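Local atomic coordinates of MDM10 isoform 1 (Saccharomyces cerevisiae, PDB entry 7BTX), a protein that helps tether the endoplasmic reticulum to mitochondria as part of the ERMES complex and takes part in late assembly steps of the outer-membrane TOM translocase. Residues Y4-L9 against M168-S173; S72-D77 against L141-M146; S151-M156 against S173-S178; R10-S15 against Q79-F84; K159-Q164 against C184-D189. One frame throughout, in Å; residues are numbered along the deposited sequence.

Contact 1. Residues Y4-L9 against M168-S173; sequences YMDQVL and MLKGVS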
# COMPACT_ATOMS: atom_id res chain seq x y z
N TYR D 4 22.27 9.63 10.52
CA TYR D 4 22.87 10.89 10.11
C TYR D 4 23.21 11.76 11.31
O TYR D 4 24.14 12.57 11.25
CB TYR D 4 21.96 11.64 9.15
CG TYR D 4 22.70 12.64 8.30
CD1 TYR D 4 23.63 12.22 7.36
CD2 TYR D 4 22.50 14.01 8.46
CE1 TYR D 4 24.32 13.13 6.58
CE2 TYR D 4 23.18 14.93 7.69
CZ TYR D 4 24.09 14.48 6.75
OH TYR D 4 24.78 15.38 5.97
N MET D 5 22.45 11.63 12.40
CA MET D 5 22.68 12.47 13.57
C MET D 5 23.98 12.10 14.27
O MET D 5 24.58 12.93 14.96
CB MET D 5 21.50 12.35 14.53
CG MET D 5 21.31 13.54 15.45
SD MET D 5 20.53 13.10 17.01
CE MET D 5 18.80 13.08 16.58
N ASP D 6 24.43 10.86 14.11
CA ASP D 6 25.65 10.42 14.78
C ASP D 6 26.90 10.65 13.93
O ASP D 6 28.01 10.52 14.44
CB ASP D 6 25.56 8.94 15.14
CG ASP D 6 24.26 8.60 15.84
OD1 ASP D 6 23.92 9.28 16.83
OD2 ASP D 6 23.59 7.64 15.41
N GLN D 7 26.74 10.99 12.65
CA GLN D 7 27.91 11.39 11.87
C GLN D 7 28.01 12.90 11.74
O GLN D 7 29.07 13.41 11.40
CB GLN D 7 27.90 10.72 10.50
CG GLN D 7 26.58 10.77 9.76
CD GLN D 7 26.57 9.85 8.55
OE1 GLN D 7 27.61 9.45 8.06
NE2 GLN D 7 25.38 9.50 8.08
N VAL D 8 26.91 13.62 11.99
CA VAL D 8 27.01 15.04 12.28
C VAL D 8 27.72 15.24 13.61
O VAL D 8 28.59 16.12 13.75
CB VAL D 8 25.61 15.69 12.29
CG1 VAL D 8 25.66 17.09 12.81
CG2 VAL D 8 25.02 15.70 10.90
N LEU D 9 27.40 14.40 14.59
CA LEU D 9 27.96 14.52 15.93
C LEU D 9 29.44 14.19 15.95
O LEU D 9 30.23 14.88 16.60
CB LEU D 9 27.19 13.59 16.87
CG LEU D 9 27.77 13.33 18.24
CD1 LEU D 9 27.57 14.55 19.05
CD2 LEU D 9 27.08 12.15 18.89
N MET D 168 24.71 18.77 25.53
CA MET D 168 24.09 18.21 24.35
C MET D 168 22.61 17.97 24.60
O MET D 168 22.24 17.47 25.66
CB MET D 168 24.74 16.90 23.94
CG MET D 168 25.91 17.04 23.02
SD MET D 168 26.31 15.43 22.33
CE MET D 168 24.68 14.87 21.88
N LEU D 169 21.79 18.31 23.62
CA LEU D 169 20.38 17.96 23.61
C LEU D 169 20.10 17.08 22.41
O LEU D 169 20.77 17.18 21.38
CB LEU D 169 19.50 19.21 23.55
CG LEU D 169 19.03 19.80 24.87
CD1 LEU D 169 18.77 21.27 24.71
CD2 LEU D 169 17.77 19.10 25.31
N LYS D 170 19.11 16.19 22.55
CA LYS D 170 18.80 15.27 21.46
C LYS D 170 17.30 14.95 21.55
O LYS D 170 16.89 14.08 22.32
CB LYS D 170 19.62 14.00 21.55
CG LYS D 170 20.82 13.96 20.63
CD LYS D 170 21.70 12.78 20.99
CE LYS D 170 22.67 12.44 19.89
NZ LYS D 170 23.67 11.43 20.34
N GLY D 171 16.51 15.64 20.75
CA GLY D 171 15.09 15.37 20.67
C GLY D 171 14.74 14.51 19.49
O GLY D 171 15.35 14.56 18.43
N VAL D 172 13.72 13.68 19.68
CA VAL D 172 13.14 12.84 18.64
C VAL D 172 11.63 12.86 18.85
O VAL D 172 11.15 12.57 19.95
CB VAL D 172 13.70 11.41 18.68
CG1 VAL D 172 12.77 10.45 17.98
CG2 VAL D 172 15.06 11.33 18.03
N SER D 173 10.87 13.20 17.81
CA SER D 173 9.43 13.42 17.92
C SER D 173 8.70 12.71 16.77
O SER D 173 8.65 13.22 15.65
CB SER D 173 9.12 14.91 17.95
OG SER D 173 7.73 15.14 17.99

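Contact 2. Residues S72-D77 against L141-M146; sequences SYLYSD and LYYGRM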
# COMPACT_ATOMS: atom_id res chain seq x y z
N SER D 72 16.92 18.37 6.19
CA SER D 72 17.80 18.59 7.32
C SER D 72 18.17 20.06 7.40
O SER D 72 18.27 20.75 6.38
CB SER D 72 19.06 17.75 7.21
OG SER D 72 18.75 16.38 7.19
N TYR D 73 18.34 20.55 8.61
CA TYR D 73 18.93 21.86 8.86
C TYR D 73 20.19 21.63 9.67
O TYR D 73 20.18 20.80 10.58
CB TYR D 73 17.96 22.78 9.61
CG TYR D 73 18.55 24.12 9.96
CD1 TYR D 73 18.68 25.11 9.01
CD2 TYR D 73 18.99 24.39 11.25
CE1 TYR D 73 19.23 26.32 9.32
CE2 TYR D 73 19.54 25.60 11.57
CZ TYR D 73 19.66 26.57 10.60
OH TYR D 73 20.20 27.79 10.90
N LEU D 74 21.27 22.32 9.34
CA LEU D 74 22.52 22.16 10.06
C LEU D 74 23.30 23.46 10.03
O LEU D 74 23.77 23.88 8.97
CB LEU D 74 23.35 21.01 9.47
CG LEU D 74 24.80 20.89 9.93
CD1 LEU D 74 24.87 20.46 11.37
CD2 LEU D 74 25.53 19.91 9.06
N TYR D 75 23.44 24.09 11.18
CA TYR D 75 24.25 25.29 11.35
C TYR D 75 25.22 25.04 12.49
O TYR D 75 24.84 24.44 13.51
CB TYR D 75 23.37 26.51 11.64
CG TYR D 75 24.14 27.69 12.15
CD1 TYR D 75 25.03 28.37 11.33
CD2 TYR D 75 23.99 28.13 13.46
CE1 TYR D 75 25.74 29.45 11.80
CE2 TYR D 75 24.70 29.21 13.93
CZ TYR D 75 25.58 29.86 13.10
OH TYR D 75 26.29 30.94 13.57
N SER D 76 26.46 25.47 12.34
CA SER D 76 27.47 25.30 13.37
C SER D 76 28.49 26.43 13.35
O SER D 76 28.83 26.96 12.29
CB SER D 76 28.18 23.97 13.21
OG SER D 76 29.13 24.05 12.17
N ASP D 77 28.99 26.77 14.54
CA ASP D 77 30.05 27.77 14.66
C ASP D 77 31.39 27.23 14.22
O ASP D 77 32.26 28.00 13.79
CB ASP D 77 30.16 28.27 16.10
CG ASP D 77 28.88 28.89 16.60
OD1 ASP D 77 27.85 28.79 15.91
OD2 ASP D 77 28.91 29.49 17.70
N LEU D 141 26.58 23.66 17.75
CA LEU D 141 26.00 22.99 16.59
C LEU D 141 24.50 22.96 16.77
O LEU D 141 24.01 22.61 17.84
CB LEU D 141 26.56 21.57 16.43
CG LEU D 141 26.11 20.76 15.21
CD1 LEU D 141 27.25 19.99 14.68
CD2 LEU D 141 25.03 19.77 15.58
N TYR D 142 23.78 23.32 15.72
CA TYR D 142 22.34 23.20 15.69
C TYR D 142 21.95 22.32 14.51
O TYR D 142 22.39 22.54 13.38
CB TYR D 142 21.67 24.57 15.57
CG TYR D 142 21.99 25.48 16.73
CD1 TYR D 142 23.06 26.35 16.67
CD2 TYR D 142 21.22 25.45 17.87
CE1 TYR D 142 23.36 27.17 17.73
CE2 TYR D 142 21.50 26.26 18.93
CZ TYR D 142 22.57 27.12 18.86
OH TYR D 142 22.86 27.94 19.92
N TYR D 143 21.15 21.31 14.79
CA TYR D 143 20.78 20.34 13.77
C TYR D 143 19.32 19.99 13.97
O TYR D 143 18.90 19.77 15.10
CB TYR D 143 21.66 19.10 13.85
CG TYR D 143 21.18 17.93 13.02
CD1 TYR D 143 21.38 17.89 11.65
CD2 TYR D 143 20.52 16.86 13.62
CE1 TYR D 143 20.94 16.83 10.90
CE2 TYR D 143 20.08 15.81 12.88
CZ TYR D 143 20.29 15.79 11.52
OH TYR D 143 19.85 14.73 10.79
N GLY D 144 18.57 19.93 12.88
CA GLY D 144 17.20 19.46 12.93
C GLY D 144 16.87 18.78 11.62
O GLY D 144 17.47 19.05 10.59
N ARG D 145 15.90 17.88 11.68
CA ARG D 145 15.52 17.12 10.50
C ARG D 145 14.09 16.65 10.61
O ARG D 145 13.69 16.09 11.63
CB ARG D 145 16.45 15.93 10.31
CG ARG D 145 16.10 15.07 9.15
CD ARG D 145 16.92 13.83 9.16
NE ARG D 145 18.02 13.90 8.23
CZ ARG D 145 18.72 12.85 7.84
NH1 ARG D 145 18.41 11.65 8.31
NH2 ARG D 145 19.72 12.99 6.99
N MET D 146 13.30 16.87 9.55
CA MET D 146 11.97 16.29 9.44
C MET D 146 11.99 15.24 8.35
O MET D 146 12.64 15.42 7.31
CB MET D 146 10.89 17.35 9.18
CG MET D 146 10.98 18.10 7.87
SD MET D 146 9.59 19.23 7.63
CE MET D 146 10.03 20.56 8.73

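Contact 3. Residues S151-M156 against S173-S178; sequences SDLEAM and SSFKES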
# COMPACT_ATOMS: atom_id res chain seq x y z
N SER D 151 6.30 12.82 8.83
CA SER D 151 6.27 13.99 9.72
C SER D 151 6.98 13.72 11.04
O SER D 151 6.57 14.19 12.10
CB SER D 151 4.84 14.50 9.95
OG SER D 151 4.04 13.55 10.63
N ASP D 152 8.07 12.95 10.97
CA ASP D 152 8.85 12.59 12.15
C ASP D 152 10.03 13.54 12.29
O ASP D 152 10.86 13.66 11.39
CB ASP D 152 9.34 11.15 12.04
CG ASP D 152 8.30 10.15 12.47
OD1 ASP D 152 7.16 10.56 12.78
OD2 ASP D 152 8.61 8.94 12.51
N LEU D 153 10.12 14.19 13.44
CA LEU D 153 11.11 15.22 13.68
C LEU D 153 12.27 14.63 14.47
O LEU D 153 12.13 13.64 15.18
CB LEU D 153 10.49 16.40 14.44
CG LEU D 153 9.71 17.53 13.76
CD1 LEU D 153 10.59 18.25 12.78
CD2 LEU D 153 8.45 17.04 13.09
N GLU D 154 13.43 15.27 14.34
CA GLU D 154 14.57 14.97 15.20
C GLU D 154 15.41 16.23 15.31
O GLU D 154 15.37 17.08 14.42
CB GLU D 154 15.37 13.79 14.65
CG GLU D 154 16.49 14.12 13.71
CD GLU D 154 17.19 12.89 13.19
OE1 GLU D 154 16.68 11.78 13.44
OE2 GLU D 154 18.24 13.03 12.53
N ALA D 155 16.12 16.40 16.41
CA ALA D 155 16.89 17.61 16.63
C ALA D 155 18.10 17.29 17.48
O ALA D 155 18.15 16.28 18.17
CB ALA D 155 16.03 18.70 17.29
N MET D 156 19.09 18.18 17.43
CA MET D 156 20.30 18.04 18.22
C MET D 156 21.00 19.38 18.38
O MET D 156 21.31 20.04 17.39
CB MET D 156 21.27 17.04 17.58
CG MET D 156 22.52 16.82 18.38
SD MET D 156 23.55 15.50 17.75
CE MET D 156 24.05 16.21 16.19
N SER D 173 10.87 13.20 17.81
CA SER D 173 9.43 13.42 17.92
C SER D 173 8.70 12.71 16.77
O SER D 173 8.65 13.22 15.65
CB SER D 173 9.12 14.91 17.95
OG SER D 173 7.73 15.14 17.99
N SER D 174 8.14 11.55 17.06
CA SER D 174 7.24 10.90 16.11
C SER D 174 5.80 11.32 16.37
O SER D 174 5.38 11.46 17.53
CB SER D 174 7.37 9.38 16.21
OG SER D 174 8.68 8.96 15.86
N PHE D 175 5.03 11.51 15.30
CA PHE D 175 3.63 11.90 15.45
C PHE D 175 2.70 10.71 15.66
O PHE D 175 2.00 10.66 16.68
CB PHE D 175 3.15 12.71 14.24
CG PHE D 175 3.52 14.17 14.29
CD1 PHE D 175 4.22 14.69 15.37
CD2 PHE D 175 3.12 15.03 13.28
CE1 PHE D 175 4.55 16.03 15.42
CE2 PHE D 175 3.44 16.38 13.33
CZ PHE D 175 4.16 16.88 14.40
N LYS D 176 2.65 9.77 14.73
CA LYS D 176 2.12 8.45 15.01
C LYS D 176 3.30 7.51 15.23
O LYS D 176 4.44 7.86 14.89
CB LYS D 176 1.20 7.94 13.89
CG LYS D 176 1.85 7.77 12.53
CD LYS D 176 0.82 7.22 11.55
CE LYS D 176 -0.25 8.25 11.24
NZ LYS D 176 -1.21 7.79 10.21
N GLU D 177 3.00 6.31 15.75
CA GLU D 177 3.92 5.55 16.60
C GLU D 177 4.44 6.55 17.63
O GLU D 177 5.65 6.83 17.67
CB GLU D 177 5.04 4.88 15.79
CG GLU D 177 5.86 3.84 16.53
CD GLU D 177 6.99 3.28 15.68
OE1 GLU D 177 7.16 3.76 14.54
OE2 GLU D 177 7.70 2.37 16.15
N SER D 178 3.52 7.12 18.41
CA SER D 178 3.72 8.33 19.19
C SER D 178 4.83 8.22 20.23
O SER D 178 4.77 7.37 21.13
CB SER D 178 2.41 8.72 19.89
OG SER D 178 2.62 9.78 20.80

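Contact 4. Residues R10-S15 against Q79-F84; sequences RAFYQS and QQLEKF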
# COMPACT_ATOMS: atom_id res chain seq x y z
N ARG D 10 29.85 13.16 15.22
CA ARG D 10 31.26 12.81 15.18
C ARG D 10 32.07 13.78 14.33
O ARG D 10 33.28 13.88 14.50
CB ARG D 10 31.43 11.38 14.67
N ALA D 11 31.41 14.50 13.42
CA ALA D 11 32.12 15.50 12.64
C ALA D 11 32.37 16.76 13.45
O ALA D 11 33.33 17.49 13.20
CB ALA D 11 31.34 15.84 11.37
N PHE D 12 31.50 17.03 14.43
CA PHE D 12 31.71 18.17 15.31
C PHE D 12 32.75 17.85 16.37
O PHE D 12 33.45 18.75 16.85
CB PHE D 12 30.39 18.55 15.97
CG PHE D 12 30.45 19.83 16.75
CD1 PHE D 12 30.62 21.04 16.11
CD2 PHE D 12 30.34 19.82 18.13
CE1 PHE D 12 30.67 22.21 16.82
CE2 PHE D 12 30.39 20.98 18.84
CZ PHE D 12 30.56 22.18 18.19
N TYR D 13 32.86 16.58 16.74
CA TYR D 13 33.86 16.17 17.72
C TYR D 13 35.27 16.21 17.15
O TYR D 13 36.20 16.57 17.87
CB TYR D 13 33.56 14.75 18.20
CG TYR D 13 32.45 14.65 19.22
CD1 TYR D 13 31.79 15.78 19.69
CD2 TYR D 13 32.05 13.42 19.71
CE1 TYR D 13 30.78 15.68 20.61
CE2 TYR D 13 31.05 13.31 20.63
CZ TYR D 13 30.42 14.45 21.08
OH TYR D 13 29.41 14.34 22.01
N GLN D 14 35.44 15.86 15.88
CA GLN D 14 36.74 15.91 15.24
C GLN D 14 37.12 17.31 14.80
O GLN D 14 38.29 17.55 14.48
CB GLN D 14 36.77 14.98 14.03
CG GLN D 14 36.59 13.51 14.35
CD GLN D 14 35.91 12.75 13.23
OE1 GLN D 14 35.88 13.22 12.09
NE2 GLN D 14 35.37 11.58 13.55
N SER D 15 36.17 18.24 14.77
CA SER D 15 36.44 19.61 14.37
C SER D 15 36.76 20.52 15.54
O SER D 15 37.53 21.47 15.38
CB SER D 15 35.24 20.19 13.61
OG SER D 15 35.47 21.53 13.24
N GLN D 79 33.72 26.22 11.86
CA GLN D 79 33.71 26.48 10.43
C GLN D 79 34.59 25.53 9.63
O GLN D 79 35.01 25.88 8.52
CB GLN D 79 34.14 27.93 10.16
CG GLN D 79 33.00 28.95 10.24
CD GLN D 79 31.84 28.64 9.31
OE1 GLN D 79 30.87 27.98 9.69
NE2 GLN D 79 31.94 29.12 8.07
N GLN D 80 34.89 24.35 10.16
CA GLN D 80 35.65 23.32 9.47
C GLN D 80 34.89 22.00 9.43
O GLN D 80 35.49 20.93 9.33
CB GLN D 80 37.01 23.12 10.14
CG GLN D 80 37.93 24.34 10.13
CD GLN D 80 37.67 25.28 11.30
OE1 GLN D 80 37.04 24.89 12.28
NE2 GLN D 80 38.17 26.50 11.20
N LEU D 81 33.56 22.06 9.51
CA LEU D 81 32.78 20.88 9.89
C LEU D 81 32.56 19.94 8.72
O LEU D 81 32.63 18.72 8.89
CB LEU D 81 31.45 21.31 10.49
CG LEU D 81 30.59 20.26 11.19
CD1 LEU D 81 30.07 20.86 12.45
CD2 LEU D 81 29.43 19.83 10.33
N GLU D 82 32.28 20.46 7.53
CA GLU D 82 31.88 19.61 6.41
C GLU D 82 33.06 19.03 5.65
O GLU D 82 32.85 18.32 4.66
CB GLU D 82 30.95 20.38 5.48
CG GLU D 82 29.59 20.61 6.10
CD GLU D 82 28.57 21.11 5.12
OE1 GLU D 82 27.79 20.28 4.61
OE2 GLU D 82 28.53 22.33 4.85
N LYS D 83 34.30 19.30 6.07
CA LYS D 83 35.41 18.47 5.66
C LYS D 83 35.42 17.13 6.38
O LYS D 83 36.08 16.20 5.93
CB LYS D 83 36.74 19.18 5.90
CG LYS D 83 36.90 20.50 5.16
CD LYS D 83 38.24 21.15 5.49
CE LYS D 83 38.12 22.08 6.68
NZ LYS D 83 37.15 23.18 6.42
N PHE D 84 34.71 17.03 7.50
CA PHE D 84 34.62 15.82 8.30
C PHE D 84 33.30 15.09 8.10
O PHE D 84 33.08 14.05 8.72
CB PHE D 84 34.81 16.14 9.78
CG PHE D 84 36.19 16.64 10.12
CD1 PHE D 84 36.48 17.99 10.06
CD2 PHE D 84 37.18 15.76 10.50
CE1 PHE D 84 37.74 18.45 10.38
CE2 PHE D 84 38.44 16.21 10.82
CZ PHE D 84 38.72 17.57 10.76

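Contact 5. Residues K159-Q164 against C184-D189; sequences KRLSPQ and CYFQRD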
# COMPACT_ATOMS: atom_id res chain seq x y z
N LYS D 159 26.57 22.29 22.65
CA LYS D 159 27.18 23.51 23.15
C LYS D 159 28.47 23.13 23.86
O LYS D 159 28.42 22.41 24.86
CB LYS D 159 26.25 24.25 24.11
CG LYS D 159 24.86 24.56 23.60
CD LYS D 159 24.90 25.63 22.55
CE LYS D 159 25.23 26.97 23.15
NZ LYS D 159 25.33 28.01 22.09
N ARG D 160 29.61 23.60 23.38
CA ARG D 160 30.85 23.39 24.12
C ARG D 160 31.07 24.58 25.04
O ARG D 160 31.56 25.64 24.65
CB ARG D 160 32.03 23.16 23.19
CG ARG D 160 33.25 22.72 23.98
CD ARG D 160 34.33 22.15 23.12
NE ARG D 160 35.48 21.75 23.93
CZ ARG D 160 36.63 21.31 23.42
NH1 ARG D 160 37.62 20.98 24.23
NH2 ARG D 160 36.78 21.22 22.11
N LEU D 161 30.72 24.38 26.31
CA LEU D 161 30.60 25.46 27.28
C LEU D 161 31.94 25.91 27.86
O LEU D 161 32.01 26.97 28.48
CB LEU D 161 29.68 25.01 28.41
CG LEU D 161 28.30 24.55 27.96
CD1 LEU D 161 27.54 23.99 29.13
CD2 LEU D 161 27.56 25.71 27.35
N SER D 162 32.98 25.11 27.66
CA SER D 162 34.27 25.26 28.33
C SER D 162 35.23 24.32 27.59
O SER D 162 34.75 23.42 26.89
CB SER D 162 34.13 24.91 29.82
OG SER D 162 35.32 25.02 30.56
N PRO D 163 36.55 24.48 27.68
CA PRO D 163 37.45 23.53 27.00
C PRO D 163 37.46 22.11 27.56
O PRO D 163 38.11 21.25 26.96
CB PRO D 163 38.82 24.19 27.20
CG PRO D 163 38.66 25.08 28.36
CD PRO D 163 37.30 25.64 28.17
N GLN D 164 36.78 21.85 28.67
CA GLN D 164 36.69 20.51 29.22
C GLN D 164 35.27 20.22 29.68
O GLN D 164 35.06 19.57 30.70
CB GLN D 164 37.66 20.35 30.39
CG GLN D 164 39.11 20.16 29.97
CD GLN D 164 40.05 20.16 31.14
OE1 GLN D 164 39.63 20.21 32.30
NE2 GLN D 164 41.35 20.09 30.86
N CYS D 184 19.29 14.79 27.55
CA CYS D 184 20.38 15.73 27.78
C CYS D 184 21.67 14.98 28.08
O CYS D 184 21.66 13.92 28.69
CB CYS D 184 20.05 16.67 28.94
SG CYS D 184 18.61 17.70 28.68
N TYR D 185 22.79 15.56 27.64
CA TYR D 185 24.10 14.96 27.85
C TYR D 185 25.04 16.05 28.34
O TYR D 185 25.52 16.86 27.54
CB TYR D 185 24.68 14.33 26.58
CG TYR D 185 23.90 13.19 25.98
CD1 TYR D 185 22.77 13.42 25.22
CD2 TYR D 185 24.33 11.88 26.15
CE1 TYR D 185 22.07 12.38 24.67
CE2 TYR D 185 23.63 10.84 25.60
CZ TYR D 185 22.50 11.10 24.86
OH TYR D 185 21.78 10.07 24.30
N PHE D 186 25.30 16.08 29.63
CA PHE D 186 26.39 16.88 30.16
C PHE D 186 27.62 15.99 30.27
O PHE D 186 27.51 14.84 30.70
CB PHE D 186 26.03 17.46 31.52
CG PHE D 186 27.02 18.44 32.04
CD1 PHE D 186 27.04 19.73 31.57
CD2 PHE D 186 27.95 18.05 32.99
CE1 PHE D 186 27.96 20.63 32.05
CE2 PHE D 186 28.87 18.95 33.47
CZ PHE D 186 28.87 20.24 33.00
N GLN D 187 28.77 16.50 29.87
CA GLN D 187 29.97 15.67 29.84
C GLN D 187 31.21 16.50 30.10
O GLN D 187 31.50 17.44 29.36
CB GLN D 187 30.07 14.93 28.51
CG GLN D 187 29.67 15.73 27.30
CD GLN D 187 29.48 14.89 26.07
OE1 GLN D 187 29.77 13.69 26.08
NE2 GLN D 187 28.97 15.49 25.01
N ARG D 188 31.96 16.14 31.15
CA ARG D 188 33.17 16.86 31.53
C ARG D 188 34.38 16.01 31.14
O ARG D 188 34.70 15.01 31.77
CB ARG D 188 33.17 17.18 33.01
CG ARG D 188 34.46 17.83 33.49
CD ARG D 188 34.27 18.62 34.77
NE ARG D 188 34.48 17.79 35.96
CZ ARG D 188 33.57 17.60 36.91
NH1 ARG D 188 32.39 18.18 36.81
NH2 ARG D 188 33.85 16.83 37.95
N ASP D 189 35.07 16.44 30.09
CA ASP D 189 36.28 15.76 29.66
C ASP D 189 37.45 16.14 30.55
O ASP D 189 37.44 17.18 31.21
CB ASP D 189 36.60 16.12 28.21
CG ASP D 189 37.55 15.14 27.56
OD1 ASP D 189 37.73 14.04 28.12
OD2 ASP D 189 38.12 15.47 26.50

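Contact 1. Residues Y4-L9 against M168-S173
Lys-170 reaches from the strand to the helix and runs past Met-5, Asp-6 and Leu-9. Followed outward, its CB is directed at the helical segment and carries CG to within 3.7 Å of Met-5 SD. Beyond CG the chain is stretched out; CD passes the same sulfur, and CE comes closest to it, 3.6 Å from Met-5 SD. The tip, NZ, ends near Leu-9 CD2, 3.8 Å away, and 4.1 Å from Asp-6 OD1. That last spacing is too long for a salt bridge, so the opposite charges probably attract across the gap without pairing directly. The Met-5 chain carries CG anti to its backbone N (chi1 -156°) and then bends at chi3, where the methyl CE swings off the sulfur to lie 4.4 Å from Val-172 CG2. One turn further along the helix, Leu-9 CD1 rests against Met-168 SD at 3.6 Å, the two side chains crossing at about a right angle. Most of the remaining contacts are apolar, two of them through methionine sulfurs. Met-5 also packs on Tyr-143, and Leu-9 on Ile-158, which extends the same surface over the next strands. A short N-terminal helix laid against the inner wall of a beta barrel in this way is a feature of the mitochondrial porin-type fold, to whose clan Mdm10 belongs.

Contact 2. Residues S72-D77 against L141-M146
Tyr-73 O is gripped from the facing strand by Gly-144 N, a hydrogen bond of 2.9 Å, and by the CA-H of Tyr-143, whose CA is 3.3 Å from that oxygen. The amide donor is tilted 27° from the carbonyl plane. Tyr-73 N answers by donating to Gly-144 O, completing one hydrogen-bonded antiparallel pair. The second is Tyr-75 with Tyr-142: Tyr-142 N reaches Tyr-75 O at 2.7 Å, and Tyr-75 N donates to Tyr-142 O. On the face of Tyr-73, Tyr-75 and Tyr-142, the side chains of Tyr-75 and Tyr-142 lie side by side and point the same way. Tyr-142 CD1 sits at the edge of the Tyr-75 ring, 3.8 Å from Tyr-75 CD2. Across the sheet, on the face of Ser-72, Leu-74 and Leu-141, Arg-145 NE donates an almost straight bond of 2.8 Å (179°) to Ser-72 OG, which lies in the guanidinium plane. The Tyr-143 hydroxyl stands over one face of that guanidinium; its own bond is to Glu-154, while Arg-145 NH1 is bonded to Tyr-147 OH. Leu-74 holds CG anti to its backbone N (chi1 168°), and its CD1 meets Leu-141 CG at 4.0 Å. Strand 55-62 continues the sheet beyond Ser-72 and Leu-74, strand 152-162 continues it beyond Leu-141 and Tyr-143, and helix 5-16 covers the leucine face through Val-8 and Phe-12.

Contact 3. Residues S151-M156 against S173-S178
Leu-153 and Ser-173 form the hydrogen-bonded antiparallel pair at this end of the hairpin. Two backbone bonds hold it: Leu-153 N to Ser-173 O at 2.8 Å, and Ser-173 N to Leu-153 O at 2.9 Å. Side chain to backbone and side chain to side chain, Asp-152 adds two weak bonds. Its OD1 accepts from Phe-175 N at 3.4 Å, and its OD2 from Ser-174 OG at the same length, so the carboxylate spans the place where the strand gives way to the loop. The Phe-175 ring meets polar atoms of Ser-151: OG is 3.2 Å from Phe-175 CD2, and Ser-151 O lies over one face, offset to the rim. The apolar contact is looser, Leu-153 CD2 to Phe-175 CZ at 4.5 Å. Ser-151 and Asp-152 both face Tyr-147 on the neighbouring strand 140-147, a G1 beta bulge that starts strand 152-162. Side chains of another protein's chain pack on Asp-152 and Glu-177. Backbone pairing goes on into the hairpin through Ala-155 and Gly-171; toward the loop, the long carboxylate bonds are consistent with a strand end held firmly at Ser-173 and probably more lightly through Ser-174 and Phe-175.

Contact 4. Residues R10-S15 against Q79-F84
Phe-84 and Gln-14 both carry CG anti to the carbonyl carbon (chi1 -66° and -63°), and their side chains meet obliquely. The amide plane of Gln-14 is turned 61° from the ring, and its OE1 lies 3.3 Å from Phe-84 CD2. Gln-14 CB touches the same ring carbon, while the backbone C of Gln-14 stands over one face, nearer the rim than the centre. Ala-11 CB packs on Phe-84 CB at 3.8 Å. Segment 79-84 belongs to the long loop between strands 68-76 and 140-147 of the barrel, and here it folds back on the last turns of the N-terminal helix that lies inside. Leu-81 is the other apolar foothold. Phe-12 starts from a CB directed away from the loop, and its CG is anti to the backbone N; Leu-81 CD1 lies at the edge of the ring, 3.7 Å from Phe-12 CD1. Leu-81 packs also on Leu-74 and Leu-141, and Phe-12 on Leu-141, which ties loop and helix to the same patch of the wall. Nearer the end of the helix, Ser-15 OG approaches Gln-80 CB at 3.8 Å.

Contact 5. Residues K159-Q164 against C184-D189
The tight turn of the hairpin between strands 152-162 and 165-174 meets the end of strand 179-189 here, through Gln-164 on one side and Arg-188 and Asp-189 on the other. The Gln-164 carbonyl is directed at the Arg-188 side chain: its O lies 3.3 Å from Arg-188 CG and takes a CA-H contact from Arg-188, the CA being 3.4 Å away. Arg-188 holds CG anti to its backbone N (chi1 176°), which sets that methylene beside the carbonyl oxygen. In return the aliphatic part of Gln-164 lies against the backbone of the other strand, with CB 3.3 Å from Asp-189 O and CG next to it. A looser apolar touch comes from Leu-161, whose CD1 is at the edge of the Phe-186 ring, 4.5 Å from Phe-186 CE1. Arg-160, on the strand leading into the turn, donates from NH1 to Pro-163 O at 2.8 Å, that oxygen lying near the guanidinium plane, while a weak bond runs from NE to Ser-162 O. The same guanidinium is 6.0 Å from the Asp-189 carboxylate, NH1 to OD2, where the opposite charges may attract. Phe-186 packs on Thr-165 of the strand in between, and Asp-189 on Trp-18 and Leu-194. Strands 152-162, 165-174 and 179-189 form an antiparallel meander of the barrel, with the turn after 152-162 lying beside the far end of 179-189.

In the fold
Contacts 1 and 4 both use helix 5-16, at its start and at its last turns, and their centres are about 14 Å apart. Contact 1 lies closest to contact 2, about 9 Å between centres, with Tyr-4 touching Arg-145 and Val-8 touching Leu-74, so the helix in contact 1 also lies over the strand pair of contact 2. Contact 3 shares Ser-173 with contact 1 and sits at one end of the hairpin of strands 152-162 and 165-174, whose turn meets strand 179-189 in contact 5; those two centres are about 26 Å apart. Tyr-13, from the helix, is hydrogen-bonded to Gln-187 and so joins contacts 4 and 5, while Leu-81 of contact 4 touches Ser-76 of contact 2.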